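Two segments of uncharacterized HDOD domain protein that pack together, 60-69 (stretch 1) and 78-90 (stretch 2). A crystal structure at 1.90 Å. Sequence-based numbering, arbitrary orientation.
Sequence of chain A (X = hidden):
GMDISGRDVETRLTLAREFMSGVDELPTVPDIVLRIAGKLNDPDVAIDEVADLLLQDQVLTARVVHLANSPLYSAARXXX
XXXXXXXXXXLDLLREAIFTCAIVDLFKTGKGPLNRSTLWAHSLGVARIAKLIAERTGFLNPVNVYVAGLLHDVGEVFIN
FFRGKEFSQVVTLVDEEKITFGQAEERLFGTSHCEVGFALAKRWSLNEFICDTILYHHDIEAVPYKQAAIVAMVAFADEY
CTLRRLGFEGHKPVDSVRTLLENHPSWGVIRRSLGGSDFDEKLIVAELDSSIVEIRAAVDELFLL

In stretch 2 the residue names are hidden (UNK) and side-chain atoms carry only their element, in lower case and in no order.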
ATOM      1  N   LEU A  60      20.810  -1.671   0.284  1.00 36.64           N
ATOM      2  CA  LEU A  60      19.743  -0.748   0.670  1.00 32.76           C
ATOM      3  C   LEU A  60      20.126   0.671   0.310  1.00 30.57           C
ATOM      4  O   LEU A  60      19.318   1.379  -0.276  1.00 27.95           O
ATOM      5  CB  LEU A  60      19.417  -0.852   2.158  1.00 31.19           C
ATOM      6  CG  LEU A  60      18.137  -0.183   2.638  1.00 32.33           C
ATOM      7  CD1 LEU A  60      16.906  -0.658   1.816  1.00 24.65           C
ATOM      8  CD2 LEU A  60      17.945  -0.451   4.121  1.00 29.28           C
ATOM      9  N   THR A  61      21.367   1.074   0.613  1.00 29.75           N
ATOM     10  CA  THR A  61      21.842   2.443   0.302  1.00 29.94           C
ATOM     11  C   THR A  61      21.736   2.814  -1.171  1.00 29.68           C
ATOM     12  O   THR A  61      21.165   3.839  -1.515  1.00 31.68           O
ATOM     13  CB  THR A  61      23.312   2.649   0.755  1.00 30.30           C
ATOM     14  OG1 THR A  61      23.361   2.646   2.189  1.00 31.33           O
ATOM     15  CG2 THR A  61      23.865   3.961   0.212  1.00 27.68           C
ATOM     16  N   ALA A  62      22.291   1.980  -2.039  1.00 30.56           N
ATOM     17  CA  ALA A  62      22.184   2.174  -3.489  1.00 30.66           C
ATOM     18  C   ALA A  62      20.733   2.208  -3.992  1.00 29.88           C
ATOM     19  O   ALA A  62      20.404   2.949  -4.926  1.00 27.49           O
ATOM     20  CB  ALA A  62      22.974   1.088  -4.225  1.00 32.21           C
ATOM     21  N   ARG A  63      19.865   1.397  -3.386  1.00 31.18           N
ATOM     22  CA  ARG A  63      18.453   1.426  -3.729  1.00 29.22           C
ATOM     23  C   ARG A  63      17.876   2.790  -3.397  1.00 28.34           C
ATOM     24  O   ARG A  63      17.182   3.377  -4.230  1.00 25.01           O
ATOM     25  CB  ARG A  63      17.658   0.342  -2.996  1.00 32.02           C
ATOM     26  CG  ARG A  63      17.754  -1.069  -3.583  1.00 31.37           C
ATOM     27  CD  ARG A  63      16.911  -1.986  -2.742  1.00 30.07           C
ATOM     28  NE  ARG A  63      17.283  -3.385  -2.829  1.00 33.71           N
ATOM     29  CZ  ARG A  63      16.732  -4.340  -2.071  1.00 36.93           C
ATOM     30  NH1 ARG A  63      15.801  -4.047  -1.169  1.00 28.36           N
ATOM     31  NH2 ARG A  63      17.121  -5.595  -2.202  1.00 40.62           N
ATOM     32  N   VAL A  64      18.192   3.299  -2.198  1.00 27.05           N
ATOM     33  CA  VAL A  64      17.657   4.588  -1.751  1.00 25.39           C
ATOM     34  C   VAL A  64      18.127   5.745  -2.648  1.00 26.39           C
ATOM     35  O   VAL A  64      17.317   6.575  -3.086  1.00 25.75           O
ATOM     36  CB  VAL A  64      17.993   4.873  -0.280  1.00 24.60           C
ATOM     37  CG1 VAL A  64      17.667   6.327   0.088  1.00 19.63           C
ATOM     38  CG2 VAL A  64      17.264   3.892   0.620  1.00 27.12           C
ATOM     39  N   VAL A  65      19.415   5.766  -2.964  1.00 27.33           N
ATOM     40  CA  VAL A  65      19.948   6.782  -3.901  1.00 29.07           C
ATOM     41  C   VAL A  65      19.207   6.738  -5.266  1.00 29.94           C
ATOM     42  O   VAL A  65      18.857   7.788  -5.821  1.00 27.99           O
ATOM     43  CB  VAL A  65      21.478   6.646  -4.057  1.00 26.93           C
ATOM     44  CG1 VAL A  65      22.032   7.701  -5.001  1.00 26.59           C
ATOM     45  CG2 VAL A  65      22.116   6.764  -2.695  1.00 25.80           C
ATOM     46  N   HIS A  66      18.905   5.529  -5.754  1.00 28.91           N
ATOM     47  CA  HIS A  66      18.149   5.369  -7.006  1.00 30.12           C
ATOM     48  C   HIS A  66      16.724   5.963  -6.934  1.00 29.60           C
ATOM     49  O   HIS A  66      16.304   6.713  -7.803  1.00 29.55           O
ATOM     50  CB  HIS A  66      18.121   3.890  -7.424  1.00 29.57           C
ATOM     51  CG  HIS A  66      17.316   3.617  -8.652  1.00 33.84           C
ATOM     52  ND1 HIS A  66      17.835   3.744  -9.924  1.00 37.75           N
ATOM     53  CD2 HIS A  66      16.028   3.226  -8.805  1.00 36.67           C
ATOM     54  CE1 HIS A  66      16.899   3.443 -10.809  1.00 33.86           C
ATOM     55  NE2 HIS A  66      15.790   3.138 -10.157  1.00 44.84           N
ATOM     56  N   LEU A  67      15.981   5.626  -5.893  1.00 29.36           N
ATOM     57  CA  LEU A  67      14.616   6.165  -5.742  1.00 27.44           C
ATOM     58  C   LEU A  67      14.685   7.679  -5.523  1.00 27.18           C
ATOM     59  O   LEU A  67      13.891   8.401  -6.084  1.00 27.42           O
ATOM     60  CB  LEU A  67      13.908   5.486  -4.590  1.00 26.20           C
ATOM     61  CG  LEU A  67      12.437   5.807  -4.349  1.00 29.79           C
ATOM     62  CD1 LEU A  67      11.611   5.657  -5.680  1.00 31.57           C
ATOM     63  CD2 LEU A  67      11.933   4.891  -3.239  1.00 20.13           C
ATOM     64  N   ALA A  68      15.670   8.140  -4.738  1.00 27.99           N
ATOM     65  CA  ALA A  68      15.855   9.567  -4.441  1.00 28.13           C
ATOM     66  C   ALA A  68      16.077  10.341  -5.726  1.00 28.45           C
ATOM     67  O   ALA A  68      15.517  11.425  -5.901  1.00 27.76           O
ATOM     68  CB  ALA A  68      17.057   9.804  -3.465  1.00 26.37           C
ATOM     69  N   ASN A  69      16.841   9.754  -6.643  1.00 27.09           N
ATOM     70  CA  ASN A  69      17.155  10.428  -7.885  1.00 27.31           C
ATOM     71  C   ASN A  69      16.052  10.380  -8.900  1.00 27.88           C
ATOM     72  O   ASN A  69      16.100  11.114  -9.873  1.00 28.39           O
ATOM     73  CB  ASN A  69      18.450   9.899  -8.513  1.00 26.98           C
ATOM     74  CG  ASN A  69      19.065  10.897  -9.449  1.00 28.96           C
ATOM     75  OD1 ASN A  69      19.042  12.107  -9.193  1.00 25.73           O
ATOM     76  ND2 ASN A  69      19.607  10.410 -10.549  1.00 26.84           N
ATOM     77  N   UNK A  78      20.338  16.265  -9.344  1.00 31.97           N
ATOM     78  CA  UNK A  78      21.031  14.974  -9.312  1.00 31.50           C
ATOM     79  C   UNK A  78      21.419  14.457  -7.927  1.00 31.63           C
ATOM     80  O   UNK A  78      22.278  15.039  -7.254  1.00 34.39           O
ATOM     81  c   UNK A  78      21.129  17.327  -9.996  1.00 30.54           C
ATOM     82  c   UNK A  78      22.421  16.670 -10.351  1.00 34.35           C
ATOM     83  c   UNK A  78      22.283  15.202 -10.175  1.00 32.45           C
ATOM     84  N   UNK A  79      20.803  13.349  -7.533  1.00 30.39           N
ATOM     85  CA  UNK A  79      21.107  12.666  -6.280  1.00 30.14           C
ATOM     86  C   UNK A  79      21.997  11.478  -6.593  1.00 32.15           C
ATOM     87  O   UNK A  79      21.585  10.561  -7.282  1.00 30.37           O
ATOM     88  c   UNK A  79      18.878  13.332  -5.351  1.00 27.49           C
ATOM     89  c   UNK A  79      20.146  11.415  -4.332  1.00 24.61           C
ATOM     90  c   UNK A  79      19.466  14.451  -4.541  1.00 34.97           C
ATOM     91  c   UNK A  79      19.829  12.166  -5.606  1.00 28.25           C
ATOM     92  N   UNK A  80      23.228  11.522  -6.098  1.00 37.28           N
ATOM     93  CA  UNK A  80      24.261  10.535  -6.425  1.00 39.63           C
ATOM     94  C   UNK A  80      24.797   9.828  -5.195  1.00 40.79           C
ATOM     95  O   UNK A  80      25.113   8.638  -5.253  1.00 43.43           O
ATOM     96  c   UNK A  80      25.392  11.212  -7.189  1.00 40.64           C
ATOM     97  o   UNK A  80      25.280  12.631  -7.129  1.00 48.63           O
ATOM     98  N   UNK A  81      24.908  10.555  -4.089  1.00 39.18           N
ATOM     99  CA  UNK A  81      25.197   9.961  -2.798  1.00 36.87           C
ATOM    100  C   UNK A  81      23.967   9.978  -1.899  1.00 34.67           C
ATOM    101  O   UNK A  81      22.982  10.690  -2.148  1.00 32.38           O
ATOM    102  c   UNK A  81      26.324  10.728  -2.106  1.00 38.39           C
ATOM    103  o   UNK A  81      25.947  12.076  -1.869  1.00 38.58           O
ATOM    104  N   UNK A  82      24.052   9.177  -0.844  1.00 31.55           N
ATOM    105  CA  UNK A  82      23.128   9.230   0.270  1.00 28.95           C
ATOM    106  C   UNK A  82      23.148  10.593   1.011  1.00 26.90           C
ATOM    107  O   UNK A  82      22.107  11.079   1.499  1.00 24.12           O
ATOM    108  c   UNK A  82      20.998   7.295   1.333  1.00 32.69           C
ATOM    109  c   UNK A  82      24.768   8.275   1.985  1.00 30.11           C
ATOM    110  c   UNK A  82      22.227   7.817   2.130  1.00 23.04           C
ATOM    111  c   UNK A  82      23.426   8.069   1.234  1.00 30.51           C
ATOM    112  N   UNK A  83      24.321  11.219   1.076  1.00 27.44           N
ATOM    113  CA  UNK A  83      24.422  12.561   1.639  1.00 27.69           C
ATOM    114  C   UNK A  83      23.520  13.554   0.855  1.00 26.53           C
ATOM    115  O   UNK A  83      22.789  14.356   1.455  1.00 25.21           O
ATOM    116  c   UNK A  83      26.158  14.384   2.273  1.00 35.54           C
ATOM    117  n   UNK A  83      25.633  17.515   5.840  1.00 45.31           N
ATOM    118  c   UNK A  83      25.170  16.399   5.283  1.00 46.49           C
ATOM    119  n   UNK A  83      25.831  15.836   4.272  1.00 42.61           N
ATOM    120  c   UNK A  83      25.414  14.610   3.587  1.00 40.20           C
ATOM    121  c   UNK A  83      25.903  12.992   1.682  1.00 30.45           C
ATOM    122  n   UNK A  83      24.038  15.859   5.738  1.00 51.66           N
ATOM    123  N   UNK A  84      23.541  13.453  -0.479  1.00 25.74           N
ATOM    124  CA  UNK A  84      22.646  14.222  -1.343  1.00 24.88           C
ATOM    125  C   UNK A  84      21.175  13.943  -1.000  1.00 24.35           C
ATOM    126  O   UNK A  84      20.359  14.866  -0.930  1.00 22.98           O
ATOM    127  c   UNK A  84      22.841  13.868  -2.838  1.00 24.26           C
ATOM    128  o   UNK A  84      24.603  13.719  -4.437  1.00 31.79           O
ATOM    129  o   UNK A  84      24.785  15.317  -2.920  1.00 28.22           O
ATOM    130  c   UNK A  84      24.181  14.335  -3.424  1.00 32.58           C
ATOM    131  N   UNK A  85      20.832  12.664  -0.839  1.00 23.14           N
ATOM    132  CA  UNK A  85      19.461  12.270  -0.562  1.00 20.14           C
ATOM    133  C   UNK A  85      19.025  12.926   0.761  1.00 20.21           C
ATOM    134  O   UNK A  85      18.009  13.589   0.815  1.00 18.58           O
ATOM    135  c   UNK A  85      19.336  10.747  -0.529  1.00 19.60           C
ATOM    136  N   UNK A  86      19.846  12.824   1.793  1.00 21.08           N
ATOM    137  CA  UNK A  86      19.522  13.442   3.093  1.00 24.31           C
ATOM    138  C   UNK A  86      19.221  14.957   2.990  1.00 26.06           C
ATOM    139  O   UNK A  86      18.195  15.456   3.496  1.00 27.07           O
ATOM    140  c   UNK A  86      20.650  13.181   4.094  1.00 23.21           C
ATOM    141  c   UNK A  86      20.582  14.153   5.315  1.00 27.23           C
ATOM    142  c   UNK A  86      20.630  11.699   4.503  1.00 26.19           C
ATOM    143  N   UNK A  87      20.110  15.655   2.294  1.00 23.80           N
ATOM    144  CA  UNK A  87      20.047  17.101   2.164  1.00 25.38           C
ATOM    145  C   UNK A  87      18.827  17.458   1.359  1.00 24.27           C
ATOM    146  O   UNK A  87      18.118  18.386   1.730  1.00 25.95           O
ATOM    147  c   UNK A  87      22.559  17.497   2.344  1.00 27.44           C
ATOM    148  c   UNK A  87      21.312  17.684   1.473  1.00 22.32           C
ATOM    149  c   UNK A  87      21.153  19.168   1.188  1.00 26.82           C
ATOM    150  c   UNK A  87      23.854  17.787   1.594  1.00 31.80           C
ATOM    151  N   UNK A  88      18.569  16.706   0.288  1.00 21.82           N
ATOM    152  CA  UNK A  88      17.543  17.083  -0.673  1.00 23.56           C
ATOM    153  C   UNK A  88      16.158  16.552  -0.368  1.00 23.77           C
ATOM    154  O   UNK A  88      15.191  17.259  -0.596  1.00 26.10           O
ATOM    155  o   UNK A  88      21.719  20.811  -3.812  1.00 31.34           O
ATOM    156  c   UNK A  88      20.288  17.912  -2.077  1.00 20.29           C
ATOM    157  c   UNK A  88      18.994  17.843  -2.612  1.00 24.38           C
ATOM    158  c   UNK A  88      20.797  19.836  -3.444  1.00 24.06           C
ATOM    159  c   UNK A  88      21.185  18.889  -2.497  1.00 31.92           C
ATOM    160  c   UNK A  88      17.993  16.782  -2.120  1.00 23.95           C
ATOM    161  c   UNK A  88      18.611  18.834  -3.545  1.00 25.42           C
ATOM    162  c   UNK A  88      19.509  19.817  -3.971  1.00 30.69           C
ATOM    163  N   UNK A  89      16.038  15.349   0.178  1.00 23.51           N
ATOM    164  CA  UNK A  89      14.710  14.781   0.470  1.00 24.14           C
ATOM    165  C   UNK A  89      14.115  15.304   1.773  1.00 23.89           C
ATOM    166  O   UNK A  89      12.910  15.494   1.873  1.00 20.61           O
ATOM    167  c   UNK A  89      14.763  13.252   0.530  1.00 24.66           C
ATOM    168  c   UNK A  89      15.465  12.853  -1.899  1.00 29.44           C
ATOM    169  c   UNK A  89      14.822  10.930  -0.436  1.00 24.86           C
ATOM    170  c   UNK A  89      14.577  12.420  -0.749  1.00 30.42           C
ATOM    171  N   UNK A  90      14.956  15.520   2.777  1.00 23.89           N
ATOM    172  CA  UNK A  90      14.478  15.780   4.136  1.00 24.02           C
ATOM    173  C   UNK A  90      13.931  14.518   4.809  1.00 24.41           C
ATOM    174  O   UNK A  90      13.838  13.438   4.203  1.00 24.52           O
TER

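Position 78 has three side-chain carbons closing a ring onto the backbone N: Pro-78. Its CA lies 3.5 Å from Asn-69 OD1, while its CA-to-CB bond points away from stretch 1. The phi of -73° suits the ring.

Position 79 carries four carbons, forked at the first, one arm two carbons long: Ile-79. Its CG2 sits 3.6 Å from Ala-68 CB, and its backbone N donates a nearly straight hydrogen bond to Asn-69 OD1 (2.7 Å). A branched hydrocarbon suits this buried site.

Position 80 bears one carbon and one oxygen, its CA-to-CB bond pointing away: Ser-80. Its backbone O lies 3.2 Å from Val-65 CG1, while its side chain stays beyond contact. Position 81 has the same atoms, hence Ser-81. Right before the helix, its OG accepts from the backbone N of position 84 at 3.1 Å, a capping bond well suited to a short hydroxyl.

Position 82 again shows four carbons forked at the first with one longer arm: Ile-82. Its CA-to-CB bond lies sideways, but the two-carbon arm can reach stretch 1, placing CD1 3.7 Å from Val-64 CG1 and 4.2 Å from Val-65 CG2.

Position 83 has three carbons, a nitrogen, then a carbon with two more nitrogens: Arg-83. Exposed and out of reach, it can keep its charge in solvent. Position 84 has two carbons, the second carrying two oxygens: Asp-84. Its OD2 accepts from Ser-80 N (3.1 Å), Ser-80 OG (3.0 Å) and Ser-81 N (3.2 Å), bracing the turn into the helix.

Position 85 has a single carbon, so Ala-85; CB meets Ala-68 CB at 3.8 Å, and two such small residues let the backbones come close. Position 86, one carbon carrying two, is Val-86, a hydrocarbon in a buried site beyond reach of stretch 1. Position 87, four carbons forked at the first with one longer arm, is Ile-87; position 88, a carbon and a six-carbon ring bearing an oxygen, is Tyr-88. Both are exposed, and this contact explains neither choice.

Position 89 has four carbons forked at the second: Leu-89. Its CA-to-CB bond points toward stretch 1, and CD1 comes within 3.8 Å of Ala-68 CB. Position 90 has no side chain: Gly-90, whose phi of 73° favours glycine.

The helices cross at 46°, 9.3 Å apart at closest approach. Ala-68 is the hub, touching Ile-79, Ala-85 and Leu-89, while Val-64 and Val-65 meet Ile-82. The Ile-79 to Asn-69 hydrogen bond fixes the loop beside this apolar contact.

Stretch 2, residues 78-90: PISSIRDAVIYLG
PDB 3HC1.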